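Local coordinates for protein FAD-binding oxidoreductase (PDB 7PBG) that oxidises 4-ethylphenol, dehydrogenating it to 4-vinylphenol with the help of a covalently bound FAD, at residues I73-G78 with N511-P516. Residues are numbered along the deposited sequence; the frame is centred on the assembly and turned at random.
Sequences IANKYG and NGILNP
Ala-74, Asn-75 and Gly-78 meet Asn-511 and Ile-513 where a Schellman motif ends helix 64-77. Gly-78, with positive phi, is the C-prime residue of that motif. The contact joins the FAD-binding domain of this PCMH-type flavoprotein to the loop that follows helix 492-508, far along the sequence.

The apolar part centres on Ile-513. Ile-513 CG2 lies 3.7 Å from Ala-74 CB. Ile-513 CG1, beside its own backbone N (chi1 -65°), lies 3.7 Å from Asn-75 OD1. The chain then bends (chi2 -46°) and carries CD1 to the helix end. There Ile-513 CD1 is 3.6 Å from Ala-74 O. Ile-513 CD1 is also 3.8 Å from Gly-78 CA. Leu-81 of strand 81-84 touches both Ala-74 and Ile-513, and it also bonds Ile-513 through the backbone. The loop is thus tied to the strand that carries the FAD-binding residue His-82. The FAD itself is about 12 Å from the side chain of Ile-513, so this is packing outside the cofactor site.

The polar part gathers on Asn-75 OD1. The two asparagine side chains cross at about a right angle. Asn-75 ND2 turns to Ala-187 O and Val-71 O, which helps fix the amide flip. A water donates to OD1 and accepts from Asn-511 N, a second link between the same two residues. The direct bond is nearly straight, at 167°: Asn-511 ND2 donates to Asn-75 OD1 over 2.8 Å.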
loop_
_atom_site.group_PDB
_atom_site.type_symbol
_atom_site.label_atom_id
_atom_site.label_comp_id
_atom_site.label_asym_id
_atom_site.label_seq_id
_atom_site.Cartn_x
_atom_site.Cartn_y
_atom_site.Cartn_z
ATOM N N ILE A 73 8.028 27.462 -16.202
ATOM C CA ILE A 73 9.142 27.959 -17.056
ATOM C C ILE A 73 9.722 26.771 -17.821
ATOM O O ILE A 73 10.029 26.911 -19.020
ATOM C CB ILE A 73 10.197 28.724 -16.240
ATOM C CG1 ILE A 73 9.613 30.018 -15.681
ATOM C CG2 ILE A 73 11.446 28.983 -17.072
ATOM C CD1 ILE A 73 10.388 30.590 -14.520
ATOM N N ALA A 74 9.977 25.647 -17.162
ATOM C CA ALA A 74 10.564 24.459 -17.829
ATOM C C ALA A 74 9.694 24.010 -19.000
ATOM O O ALA A 74 10.227 23.673 -20.065
ATOM C CB ALA A 74 10.774 23.336 -16.830
ATOM N N ASN A 75 8.376 24.028 -18.822
ATOM C CA ASN A 75 7.424 23.654 -19.898
ATOM C C ASN A 75 7.552 24.651 -21.063
ATOM O O ASN A 75 7.576 24.209 -22.192
ATOM C CB ASN A 75 5.979 23.632 -19.379
ATOM C CG ASN A 75 5.611 22.298 -18.760
ATOM O OD1 ASN A 75 5.256 21.337 -19.463
ATOM N ND2 ASN A 75 5.690 22.228 -17.442
ATOM N N LYS A 76 7.651 25.941 -20.769
ATOM C CA LYS A 76 7.673 26.976 -21.842
ATOM C C LYS A 76 8.924 26.730 -22.704
ATOM O O LYS A 76 8.825 26.789 -23.934
ATOM C CB LYS A 76 7.643 28.378 -21.237
ATOM C CG LYS A 76 7.768 29.521 -22.236
ATOM C CD LYS A 76 7.725 30.870 -21.563
ATOM C CE LYS A 76 8.427 31.949 -22.359
ATOM N NZ LYS A 76 8.623 33.160 -21.531
ATOM N N TYR A 77 10.052 26.368 -22.093
ATOM C CA TYR A 77 11.339 26.238 -22.838
ATOM C C TYR A 77 11.627 24.802 -23.255
ATOM O O TYR A 77 12.621 24.630 -23.927
ATOM C CB TYR A 77 12.490 26.779 -21.996
ATOM C CG TYR A 77 12.460 28.273 -21.926
ATOM C CD1 TYR A 77 12.960 29.026 -22.977
ATOM C CD2 TYR A 77 11.907 28.944 -20.858
ATOM C CE1 TYR A 77 12.883 30.409 -22.976
ATOM C CE2 TYR A 77 11.815 30.326 -20.840
ATOM C CZ TYR A 77 12.333 31.067 -21.892
ATOM O OH TYR A 77 12.268 32.437 -21.851
ATOM N N GLY A 78 10.879 23.808 -22.770
ATOM C CA GLY A 78 11.164 22.389 -23.086
ATOM C C GLY A 78 12.448 21.900 -22.431
ATOM O O GLY A 78 13.156 21.094 -23.029
ATOM N N ASN A 511 4.460 17.596 -22.042
ATOM C CA ASN A 511 5.674 18.179 -22.646
ATOM C C ASN A 511 6.917 17.341 -22.283
ATOM O O ASN A 511 8.014 17.674 -22.763
ATOM C CB ASN A 511 5.831 19.632 -22.229
ATOM C CG ASN A 511 4.730 20.487 -22.820
ATOM O OD1 ASN A 511 4.331 20.287 -23.974
ATOM N ND2 ASN A 511 4.256 21.435 -22.037
ATOM N N GLY A 512 6.783 16.308 -21.444
ATOM C CA GLY A 512 7.882 15.370 -21.139
ATOM C C GLY A 512 9.072 16.077 -20.483
ATOM O O GLY A 512 10.209 15.785 -20.835
ATOM N N ILE A 513 8.806 16.926 -19.494
ATOM C CA ILE A 513 9.791 17.765 -18.781
ATOM C C ILE A 513 10.420 16.975 -17.637
ATOM O O ILE A 513 11.584 17.248 -17.341
ATOM C CB ILE A 513 9.099 19.028 -18.239
ATOM C CG1 ILE A 513 8.616 19.906 -19.383
ATOM C CG2 ILE A 513 9.994 19.772 -17.275
ATOM C CD1 ILE A 513 9.641 20.092 -20.434
ATOM N N LEU A 514 9.664 16.140 -16.930
ATOM C CA LEU A 514 10.236 15.524 -15.700
ATOM C C LEU A 514 11.142 14.336 -16.024
ATOM O O LEU A 514 10.632 13.341 -16.621
ATOM C CB LEU A 514 9.115 15.134 -14.745
ATOM C CG LEU A 514 8.259 16.291 -14.252
ATOM C CD1 LEU A 514 7.342 15.806 -13.123
ATOM C CD2 LEU A 514 9.104 17.459 -13.716
ATOM N N ASN A 515 12.422 14.463 -15.626
ATOM C CA ASN A 515 13.513 13.450 -15.609
ATOM C C ASN A 515 13.202 12.324 -16.579
ATOM O O ASN A 515 12.884 11.222 -16.207
ATOM C CB ASN A 515 13.773 12.843 -14.216
ATOM C CG ASN A 515 15.133 12.187 -14.043
ATOM O OD1 ASN A 515 16.095 12.475 -14.768
ATOM N ND2 ASN A 515 15.234 11.292 -13.049
ATOM N N PRO A 516 13.284 12.614 -17.879
ATOM C CA PRO A 516 12.933 11.623 -18.879
ATOM C C PRO A 516 13.783 10.349 -18.737
ATOM O O PRO A 516 14.979 10.434 -18.581
ATOM C CB PRO A 516 13.181 12.405 -20.173
ATOM C CG PRO A 516 13.038 13.839 -19.814
ATOM C CD PRO A 516 13.640 13.918 -18.434
HETATM O O HOH W 1 4.302 18.709 -19.255
#